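Long-range contacts in glycerol trinitrate reductase (Agrobacterium tumefaciens, PDB 5EPD), which probably binds FMN and reduces glycerol trinitrate as a member of the Old Yellow Enzyme family, and is captured here without its flavin: residues Ala44-Gly52 and Lys363-Tyr372; Arg116-Ile127 and Phe190-Tyr201. All coordinates share one frame; numbering follows the deposited sequence.

Contact 1: Ala44-Gly52 and Lys363-Tyr372; sequences APLTRNRAG and KIFGGSAAGY
Arg50 and Arg48 reach into the loop Lys363-Tyr372 and are held there largely by backbone carbonyls. The Arg50 chain is extended from CG to NE, which carries its guanidinium deep into the curl of the loop. There NE and NH1 grip Ser368 O side-on, with Arg50 NE to Ser368 O at 3.0 Å. NH1 also donates to Lys363 O in a nearly straight bond of 167°, and Arg50 NH2 meets Ile364 O at 2.8 Å. These acceptors lie close to the guanidinium plane and fix its rotation. One face of the group lies flat on the Tyr372 ring, the planes only 8° apart, and Arg50 CD sits over the ring centre.

The Arg48 chain is bent twice, at chi2 and chi3. This brings Arg48 NE to 2.7 Å from Ile364 O, the carbonyl that also takes Arg50 NH2. Arg48 NH2 reaches Gly371 O at 2.7 Å. Its guanidinium stands steeply to the Tyr372 ring, and a water joins NH1 to Tyr372 O. The carbonyl oxygens probably offset the charge of the two arginines. Gly366 N bonds directly to Arg48 O at 2.9 Å.

The other side is looser. Phe365 is exposed, and its CD1 edge meets Asn49 OD1 at 3.3 Å. Asn49 ND2 is hydrogen-bonded to Gln89 O. A water spans Asn49 O and Gly367 N.

Tyr372 stacks on Tyr64 and bonds to Thr61 OG1, at the start of helix 61-66. Ile364 and Arg48 both pack on Ile341 of helix 338-342, which follows the last barrel strand, 333-336.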
loop_
_atom_site.group_PDB
_atom_site.type_symbol
_atom_site.label_atom_id
_atom_site.label_comp_id
_atom_site.label_asym_id
_atom_site.label_seq_id
_atom_site.Cartn_x
_atom_site.Cartn_y
_atom_site.Cartn_z
ATOM N N ALA A 44 -3.134 -7.897 0.172
ATOM C CA ALA A 44 -3.075 -6.481 -0.090
ATOM C C ALA A 44 -2.873 -5.667 1.207
ATOM O O ALA A 44 -3.148 -6.153 2.328
ATOM C CB ALA A 44 -4.349 -6.068 -0.791
ATOM N N PRO A 45 -2.390 -4.418 1.062
ATOM C CA PRO A 45 -2.211 -3.513 2.206
ATOM C C PRO A 45 -3.550 -3.152 2.818
ATOM O O PRO A 45 -4.474 -2.692 2.111
ATOM C CB PRO A 45 -1.551 -2.291 1.589
ATOM C CG PRO A 45 -2.066 -2.285 0.180
ATOM C CD PRO A 45 -2.103 -3.737 -0.219
ATOM N N LEU A 46 -3.657 -3.409 4.123
ATOM C CA LEU A 46 -4.866 -3.158 4.874
ATOM C C LEU A 46 -4.540 -2.439 6.194
ATOM O O LEU A 46 -3.847 -2.961 7.096
ATOM C CB LEU A 46 -5.592 -4.451 5.140
ATOM C CG LEU A 46 -6.102 -5.249 3.943
ATOM C CD1 LEU A 46 -6.166 -6.725 4.317
ATOM C CD2 LEU A 46 -7.459 -4.777 3.429
ATOM N N THR A 47 -5.020 -1.215 6.284
ATOM C CA THR A 47 -4.909 -0.450 7.493
ATOM C C THR A 47 -5.749 -1.041 8.633
ATOM O O THR A 47 -6.973 -1.290 8.466
ATOM C CB THR A 47 -5.371 0.996 7.257
ATOM O OG1 THR A 47 -4.579 1.611 6.224
ATOM C CG2 THR A 47 -5.241 1.775 8.539
ATOM N N ARG A 48 -5.103 -1.206 9.801
ATOM C CA ARG A 48 -5.746 -1.765 11.032
ATOM C C ARG A 48 -5.711 -0.855 12.289
ATOM O O ARG A 48 -6.417 -1.121 13.259
ATOM C CB ARG A 48 -5.125 -3.140 11.379
ATOM C CG ARG A 48 -5.085 -4.160 10.239
ATOM C CD ARG A 48 -6.413 -4.299 9.499
ATOM N NE ARG A 48 -7.493 -4.673 10.408
ATOM C CZ ARG A 48 -7.802 -5.927 10.721
ATOM N NH1 ARG A 48 -7.116 -6.935 10.186
ATOM N NH2 ARG A 48 -8.807 -6.182 11.572
ATOM N N ASN A 49 -4.891 0.196 12.280
ATOM C CA ASN A 49 -4.858 1.191 13.385
ATOM C C ASN A 49 -4.657 0.560 14.775
ATOM O O ASN A 49 -5.442 0.793 15.718
ATOM C CB ASN A 49 -6.112 2.066 13.375
ATOM C CG ASN A 49 -6.500 2.523 11.979
ATOM O OD1 ASN A 49 -7.290 1.843 11.310
ATOM N ND2 ASN A 49 -5.973 3.681 11.531
ATOM N N ARG A 50 -3.619 -0.268 14.881
ATOM C CA ARG A 50 -3.286 -0.982 16.131
ATOM C C ARG A 50 -1.770 -0.889 16.439
ATOM O O ARG A 50 -1.165 -1.808 17.014
ATOM C CB ARG A 50 -3.733 -2.444 16.023
ATOM C CG ARG A 50 -5.227 -2.701 16.176
ATOM C CD ARG A 50 -5.487 -4.138 15.738
ATOM N NE ARG A 50 -6.840 -4.629 16.014
ATOM C CZ ARG A 50 -7.905 -4.464 15.231
ATOM N NH1 ARG A 50 -9.071 -4.969 15.606
ATOM N NH2 ARG A 50 -7.833 -3.789 14.094
ATOM N N ALA A 51 -1.146 0.211 16.026
ATOM C CA ALA A 51 0.258 0.436 16.353
ATOM C C ALA A 51 0.285 0.966 17.777
ATOM O O ALA A 51 -0.694 1.581 18.227
ATOM C CB ALA A 51 0.890 1.441 15.397
ATOM N N GLY A 52 1.396 0.754 18.480
ATOM C CA GLY A 52 1.503 1.246 19.854
ATOM C C GLY A 52 2.181 2.599 19.964
ATOM O O GLY A 52 2.454 3.244 18.954
ATOM N N LYS A 363 -14.735 -4.119 13.462
ATOM C CA LYS A 363 -13.451 -4.358 14.119
ATOM C C LYS A 363 -12.246 -4.250 13.193
ATOM O O LYS A 363 -11.133 -4.607 13.589
ATOM C CB LYS A 363 -13.433 -5.743 14.794
ATOM C CG LYS A 363 -14.573 -6.009 15.771
ATOM C CD LYS A 363 -14.452 -5.138 17.000
ATOM C CE LYS A 363 -15.472 -5.541 18.064
ATOM N NZ LYS A 363 -15.322 -6.963 18.496
ATOM N N ILE A 364 -12.432 -3.774 11.974
ATOM C CA ILE A 364 -11.285 -3.645 11.065
ATOM C C ILE A 364 -10.265 -2.631 11.607
ATOM O O ILE A 364 -9.065 -2.942 11.696
ATOM C CB ILE A 364 -11.704 -3.283 9.607
ATOM C CG1 ILE A 364 -12.473 -4.454 8.977
ATOM C CG2 ILE A 364 -10.481 -2.912 8.737
ATOM C CD1 ILE A 364 -13.102 -4.106 7.640
ATOM N N PHE A 365 -10.763 -1.442 11.966
ATOM C CA PHE A 365 -9.946 -0.281 12.316
ATOM C C PHE A 365 -9.993 -0.041 13.821
ATOM O O PHE A 365 -11.066 0.275 14.377
ATOM C CB PHE A 365 -10.468 1.006 11.604
ATOM C CG PHE A 365 -10.682 0.845 10.126
ATOM C CD1 PHE A 365 -9.601 0.765 9.253
ATOM C CD2 PHE A 365 -11.976 0.733 9.604
ATOM C CE1 PHE A 365 -9.807 0.574 7.885
ATOM C CE2 PHE A 365 -12.185 0.544 8.244
ATOM C CZ PHE A 365 -11.106 0.471 7.378
ATOM N N GLY A 366 -8.832 -0.170 14.472
ATOM C CA GLY A 366 -8.694 0.072 15.907
ATOM C C GLY A 366 -9.042 -1.159 16.710
ATOM O O GLY A 366 -9.429 -2.194 16.154
ATOM N N GLY A 367 -8.883 -1.042 18.022
ATOM C CA GLY A 367 -9.248 -2.119 18.940
ATOM C C GLY A 367 -8.174 -3.149 19.297
ATOM O O GLY A 367 -6.968 -2.874 19.334
ATOM N N SER A 368 -8.638 -4.357 19.556
ATOM C CA SER A 368 -7.834 -5.344 20.240
ATOM C C SER A 368 -7.625 -6.538 19.340
ATOM O O SER A 368 -7.902 -6.484 18.140
ATOM C CB SER A 368 -8.599 -5.783 21.480
ATOM O OG SER A 368 -9.817 -6.407 21.086
ATOM N N ALA A 369 -7.168 -7.627 19.946
ATOM C CA ALA A 369 -7.148 -8.934 19.307
ATOM C C ALA A 369 -8.455 -9.263 18.593
ATOM O O ALA A 369 -8.424 -9.856 17.541
ATOM C CB ALA A 369 -6.842 -10.009 20.336
ATOM N N ALA A 370 -9.597 -8.905 19.164
ATOM C CA ALA A 370 -10.860 -9.320 18.584
ATOM C C ALA A 370 -11.127 -8.634 17.237
ATOM O O ALA A 370 -11.122 -7.399 17.123
ATOM C CB ALA A 370 -11.999 -9.061 19.548
ATOM N N GLY A 371 -11.379 -9.450 16.227
ATOM C CA GLY A 371 -11.546 -8.976 14.840
ATOM C C GLY A 371 -10.226 -8.693 14.140
ATOM O O GLY A 371 -10.203 -7.966 13.130
ATOM N N TYR A 372 -9.148 -9.250 14.709
ATOM C CA TYR A 372 -7.759 -9.056 14.270
ATOM C C TYR A 372 -7.093 -10.451 14.167
ATOM O O TYR A 372 -6.919 -11.005 13.046
ATOM C CB TYR A 372 -7.013 -8.133 15.261
ATOM C CG TYR A 372 -5.592 -7.652 14.845
ATOM C CD1 TYR A 372 -5.362 -7.075 13.608
ATOM C CD2 TYR A 372 -4.502 -7.721 15.745
ATOM C CE1 TYR A 372 -4.096 -6.624 13.244
ATOM C CE2 TYR A 372 -3.235 -7.273 15.386
ATOM C CZ TYR A 372 -3.039 -6.719 14.130
ATOM O OH TYR A 372 -1.793 -6.257 13.731
HETATM O O HOH W 1 -7.693 -9.614 10.931
HETATM O O HOH W 2 -6.822 0.663 18.565
#

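Contact 2: Arg116-Ile127 and Phe190-Tyr201; sequences RIVLQLWHVGRI and FDGVEVHGANGY
Gln120 and His196 both send CG anti to the backbone N (chi1 -169° and -158°), and the extended Gln120 chain carries its amide over one face of the His196 ring. The amide and ring planes are 15° apart. The setting is the TIM barrel, where strands 117-122 and 193-196 are parallel neighbours.

Backbone bonds join them in parallel register. Leu119 N donates to Gly192 O, Glu194 N to Leu119 O, Leu121 N to Glu194 O and His196 N to Leu121 O. Just before strand 193-196, Asp191 extends the pairing to Ile117. Its N donates to Ile117 O, and its OD2 accepts from Ile117 N at 2.8 Å through the anti lone pair. His111 also bonds to OD2.

Gln120 and Glu194 share one face of the sheet. Gln120 NE2 makes a weak bond to Glu194 OE1, while Glu194 OE2 is held by Tyr281 and His283. On the other face Leu121 CD1 packs on Val193 CB, and helix 171-187 covers these side chains. Leu119 CB lies over the centre of the Phe190 ring.

At the C-terminal ends of the two strands, Trp122 and His196 form an aromatic cluster with Tyr201 of the following loop. Trp122 is edge-to-face on Tyr201, whose hydroxyl bonds to Tyr88. In Old Yellow Enzyme relatives this end of the barrel holds the flavin, consistent with a site nearby. A water accepts from His123 N and donates to His196 O, tying the two segments.

Val124 CB touches Tyr201 CD1 at 3.7 Å, and the tip of Ile127, CD1, meets Tyr201 CE1, also at 3.7 Å.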
loop_
_atom_site.group_PDB
_atom_site.type_symbol
_atom_site.label_atom_id
_atom_site.label_comp_id
_atom_site.label_asym_id
_atom_site.label_seq_id
_atom_site.Cartn_x
_atom_site.Cartn_y
_atom_site.Cartn_z
ATOM N N ARG A 116 6.780 -14.206 2.589
ATOM C CA ARG A 116 7.399 -12.968 2.077
ATOM C C ARG A 116 6.575 -11.762 2.496
ATOM O O ARG A 116 5.338 -11.824 2.600
ATOM C CB ARG A 116 7.522 -12.993 0.554
ATOM C CG ARG A 116 8.291 -14.197 0.059
ATOM C CD ARG A 116 9.771 -13.968 0.293
ATOM N NE ARG A 116 10.434 -15.090 0.945
ATOM C CZ ARG A 116 11.754 -15.288 0.953
ATOM N NH1 ARG A 116 12.582 -14.450 0.338
ATOM N NH2 ARG A 116 12.256 -16.341 1.593
ATOM N N ILE A 117 7.271 -10.667 2.761
ATOM C CA ILE A 117 6.621 -9.442 3.217
ATOM C C ILE A 117 7.379 -8.213 2.751
ATOM O O ILE A 117 8.598 -8.075 2.938
ATOM C CB ILE A 117 6.381 -9.413 4.751
ATOM C CG1 ILE A 117 5.441 -8.254 5.110
ATOM C CG2 ILE A 117 7.701 -9.352 5.525
ATOM C CD1 ILE A 117 5.096 -8.220 6.585
ATOM N N VAL A 118 6.603 -7.339 2.133
ATOM C CA VAL A 118 7.043 -6.084 1.603
ATOM C C VAL A 118 6.340 -4.980 2.418
ATOM O O VAL A 118 5.160 -5.119 2.780
ATOM C CB VAL A 118 6.674 -6.081 0.113
ATOM C CG1 VAL A 118 6.500 -4.680 -0.437
ATOM C CG2 VAL A 118 7.744 -6.840 -0.653
ATOM N N LEU A 119 7.065 -3.907 2.734
ATOM C CA LEU A 119 6.480 -2.745 3.439
ATOM C C LEU A 119 5.950 -1.669 2.463
ATOM O O LEU A 119 6.658 -1.196 1.563
ATOM C CB LEU A 119 7.494 -2.161 4.435
ATOM C CG LEU A 119 7.077 -0.962 5.293
ATOM C CD1 LEU A 119 7.841 -0.876 6.605
ATOM C CD2 LEU A 119 7.301 0.336 4.546
ATOM N N GLN A 120 4.695 -1.270 2.650
ATOM C CA GLN A 120 4.129 -0.190 1.827
ATOM C C GLN A 120 4.393 1.185 2.435
ATOM O O GLN A 120 3.817 1.544 3.460
ATOM C CB GLN A 120 2.619 -0.362 1.578
ATOM C CG GLN A 120 2.077 0.594 0.515
ATOM C CD GLN A 120 0.572 0.606 0.408
ATOM O OE1 GLN A 120 -0.114 0.771 1.401
ATOM N NE2 GLN A 120 0.057 0.479 -0.783
ATOM N N LEU A 121 5.261 1.938 1.766
ATOM C CA LEU A 121 5.648 3.293 2.170
ATOM C C LEU A 121 4.600 4.377 1.889
ATOM O O LEU A 121 4.183 4.586 0.726
ATOM C CB LEU A 121 6.918 3.712 1.435
ATOM C CG LEU A 121 8.115 2.809 1.673
ATOM C CD1 LEU A 121 9.184 3.153 0.643
ATOM C CD2 LEU A 121 8.622 2.949 3.103
ATOM N N TRP A 122 4.267 5.124 2.942
ATOM C CA TRP A 122 3.142 6.029 2.935
ATOM C C TRP A 122 3.505 7.494 3.191
ATOM O O TRP A 122 4.321 7.806 4.067
ATOM C CB TRP A 122 2.234 5.584 4.069
ATOM C CG TRP A 122 0.786 5.772 3.887
ATOM C CD1 TRP A 122 0.103 6.170 2.747
ATOM C CD2 TRP A 122 -0.205 5.504 4.879
ATOM N NE1 TRP A 122 -1.259 6.156 2.991
ATOM C CE2 TRP A 122 -1.470 5.741 4.287
ATOM C CE3 TRP A 122 -0.145 5.038 6.193
ATOM C CZ2 TRP A 122 -2.663 5.553 4.987
ATOM C CZ3 TRP A 122 -1.320 4.852 6.887
ATOM C CH2 TRP A 122 -2.566 5.106 6.288
ATOM N N HIS A 123 2.867 8.383 2.435
ATOM C CA HIS A 123 2.686 9.789 2.819
ATOM C C HIS A 123 1.258 10.165 2.417
ATOM O O HIS A 123 0.939 10.278 1.213
ATOM C CB HIS A 123 3.696 10.711 2.112
ATOM C CG HIS A 123 3.886 12.036 2.779
ATOM N ND1 HIS A 123 2.838 12.798 3.253
ATOM C CD2 HIS A 123 5.009 12.748 3.043
ATOM C CE1 HIS A 123 3.300 13.913 3.787
ATOM N NE2 HIS A 123 4.616 13.914 3.662
ATOM N N VAL A 124 0.407 10.387 3.415
ATOM C CA VAL A 124 -1.011 10.700 3.152
ATOM C C VAL A 124 -1.332 12.047 2.492
ATOM O O VAL A 124 -2.454 12.272 2.012
ATOM C CB VAL A 124 -1.866 10.601 4.437
ATOM C CG1 VAL A 124 -1.756 9.187 5.014
ATOM C CG2 VAL A 124 -1.505 11.695 5.443
ATOM N N GLY A 125 -0.376 12.959 2.490
ATOM C CA GLY A 125 -0.633 14.303 1.979
ATOM C C GLY A 125 -1.814 14.931 2.706
ATOM O O GLY A 125 -1.855 14.945 3.945
ATOM N N ARG A 126 -2.781 15.441 1.945
ATOM C CA ARG A 126 -3.893 16.204 2.547
ATOM C C ARG A 126 -4.921 15.366 3.317
ATOM O O ARG A 126 -5.802 15.941 4.004
ATOM C CB ARG A 126 -4.624 17.009 1.482
ATOM C CG ARG A 126 -5.438 16.163 0.527
ATOM C CD ARG A 126 -5.833 16.955 -0.694
ATOM N NE ARG A 126 -6.656 16.135 -1.569
ATOM C CZ ARG A 126 -7.517 16.593 -2.479
ATOM N NH1 ARG A 126 -7.711 17.898 -2.688
ATOM N NH2 ARG A 126 -8.180 15.715 -3.210
ATOM N N ILE A 127 -4.813 14.030 3.207
ATOM C CA ILE A 127 -5.710 13.120 3.939
ATOM C C ILE A 127 -5.125 12.874 5.333
ATOM O O ILE A 127 -4.603 11.785 5.641
ATOM C CB ILE A 127 -5.960 11.816 3.157
ATOM C CG1 ILE A 127 -6.536 12.156 1.778
ATOM C CG2 ILE A 127 -6.970 10.928 3.878
ATOM C CD1 ILE A 127 -6.785 10.936 0.915
ATOM N N PHE A 190 12.615 -6.509 5.695
ATOM C CA PHE A 190 11.589 -6.643 4.660
ATOM C C PHE A 190 12.252 -7.126 3.394
ATOM O O PHE A 190 13.420 -6.859 3.166
ATOM C CB PHE A 190 10.850 -5.327 4.404
ATOM C CG PHE A 190 9.785 -5.021 5.424
ATOM C CD1 PHE A 190 8.497 -5.495 5.254
ATOM C CD2 PHE A 190 10.069 -4.248 6.541
ATOM C CE1 PHE A 190 7.514 -5.205 6.175
ATOM C CE2 PHE A 190 9.086 -3.958 7.470
ATOM C CZ PHE A 190 7.808 -4.440 7.287
ATOM N N ASP A 191 11.481 -7.837 2.584
ATOM C CA ASP A 191 11.949 -8.373 1.306
ATOM C C ASP A 191 11.879 -7.330 0.178
ATOM O O ASP A 191 12.306 -7.595 -0.937
ATOM C CB ASP A 191 11.124 -9.620 0.957
ATOM C CG ASP A 191 11.151 -10.651 2.074
ATOM O OD1 ASP A 191 12.267 -11.075 2.418
ATOM O OD2 ASP A 191 10.090 -10.996 2.661
ATOM N N GLY A 192 11.335 -6.156 0.492
ATOM C CA GLY A 192 11.270 -5.026 -0.430
ATOM C C GLY A 192 10.220 -4.033 0.068
ATOM O O GLY A 192 9.685 -4.190 1.172
ATOM N N VAL A 193 9.918 -3.034 -0.759
ATOM C CA VAL A 193 8.889 -2.040 -0.449
ATOM C C VAL A 193 7.920 -1.806 -1.595
ATOM O O VAL A 193 8.203 -2.128 -2.765
ATOM C CB VAL A 193 9.490 -0.669 -0.105
ATOM C CG1 VAL A 193 10.416 -0.789 1.102
ATOM C CG2 VAL A 193 10.215 -0.087 -1.320
ATOM N N GLU A 194 6.784 -1.215 -1.239
ATOM C CA GLU A 194 5.781 -0.806 -2.206
ATOM C C GLU A 194 5.437 0.672 -1.960
ATOM O O GLU A 194 4.854 1.027 -0.962
ATOM C CB GLU A 194 4.526 -1.665 -2.084
ATOM C CG GLU A 194 3.498 -1.268 -3.116
ATOM C CD GLU A 194 2.240 -2.072 -3.050
ATOM O OE1 GLU A 194 1.216 -1.503 -2.597
ATOM O OE2 GLU A 194 2.279 -3.251 -3.467
ATOM N N VAL A 195 5.809 1.531 -2.890
ATOM C CA VAL A 195 5.507 2.962 -2.818
ATOM C C VAL A 195 3.982 3.143 -2.933
ATOM O O VAL A 195 3.363 2.662 -3.901
ATOM C CB VAL A 195 6.283 3.721 -3.947
ATOM C CG1 VAL A 195 5.888 5.198 -4.033
ATOM C CG2 VAL A 195 7.789 3.592 -3.719
ATOM N N HIS A 196 3.358 3.806 -1.957
ATOM C CA HIS A 196 1.906 4.042 -2.074
ATOM C C HIS A 196 1.612 5.239 -3.037
ATOM O O HIS A 196 1.617 6.434 -2.635
ATOM C CB HIS A 196 1.240 4.228 -0.690
ATOM C CG HIS A 196 -0.247 3.964 -0.675
ATOM N ND1 HIS A 196 -1.020 3.897 -1.821
ATOM C CD2 HIS A 196 -1.100 3.775 0.362
ATOM C CE1 HIS A 196 -2.277 3.652 -1.493
ATOM N NE2 HIS A 196 -2.353 3.573 -0.172
ATOM N N GLY A 197 1.353 4.898 -4.308
ATOM C CA GLY A 197 1.069 5.897 -5.349
ATOM C C GLY A 197 -0.416 6.018 -5.687
ATOM O O GLY A 197 -0.770 6.626 -6.718
ATOM N N ALA A 198 -1.278 5.502 -4.788
ATOM C CA ALA A 198 -2.732 5.326 -5.035
ATOM C C ALA A 198 -3.606 5.957 -3.972
ATOM O O ALA A 198 -3.115 6.541 -2.984
ATOM C CB ALA A 198 -3.063 3.834 -5.111
ATOM N N ASN A 199 -4.919 5.832 -4.212
ATOM C CA ASN A 199 -5.968 5.963 -3.192
ATOM C C ASN A 199 -6.024 7.347 -2.560
ATOM O O ASN A 199 -6.373 7.502 -1.369
ATOM C CB ASN A 199 -5.834 4.851 -2.130
ATOM C CG ASN A 199 -5.878 3.435 -2.740
ATOM O OD1 ASN A 199 -6.201 3.241 -3.923
ATOM N ND2 ASN A 199 -5.559 2.436 -1.922
ATOM N N GLY A 200 -5.660 8.349 -3.365
ATOM C CA GLY A 200 -5.823 9.770 -2.998
ATOM C C GLY A 200 -4.760 10.398 -2.108
ATOM O O GLY A 200 -4.921 11.532 -1.679
ATOM N N TYR A 201 -3.678 9.672 -1.826
ATOM C CA TYR A 201 -2.636 10.155 -0.917
ATOM C C TYR A 201 -1.609 10.977 -1.702
ATOM O O TYR A 201 -1.847 11.252 -2.879
ATOM C CB TYR A 201 -2.032 8.971 -0.181
ATOM C CG TYR A 201 -3.094 8.249 0.640
ATOM C CD1 TYR A 201 -3.735 8.890 1.703
ATOM C CD2 TYR A 201 -3.489 6.951 0.325
ATOM C CE1 TYR A 201 -4.710 8.256 2.447
ATOM C CE2 TYR A 201 -4.467 6.308 1.073
ATOM C CZ TYR A 201 -5.066 6.968 2.138
ATOM O OH TYR A 201 -6.032 6.337 2.863
HETATM O O HOH W 3 2.127 8.159 -0.543
HETATM O O HOH W 4 -7.035 13.242 -1.711
#

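In the fold
Contact 2 lies near the middle of the chain, about 4 Å from its centre, and contact 1 lies about 15 Å out. The centres of the two contacts are about 17 Å apart. Along the sequence both segments of contact 2 fall between the two segments of contact 1. Contact 2 pairs the third and fourth strands of the eight-stranded barrel. Contact 1 joins the segment that follows the first strand, 41-43, to a late loop that comes after the last strand, 333-336. The two contacts also touch. Pro45 packs on Gln120, with CB to OE1 at 3.4 Å, and Thr47 lies against Trp122. The late loop is thus fastened to a segment resting on the barrel strands.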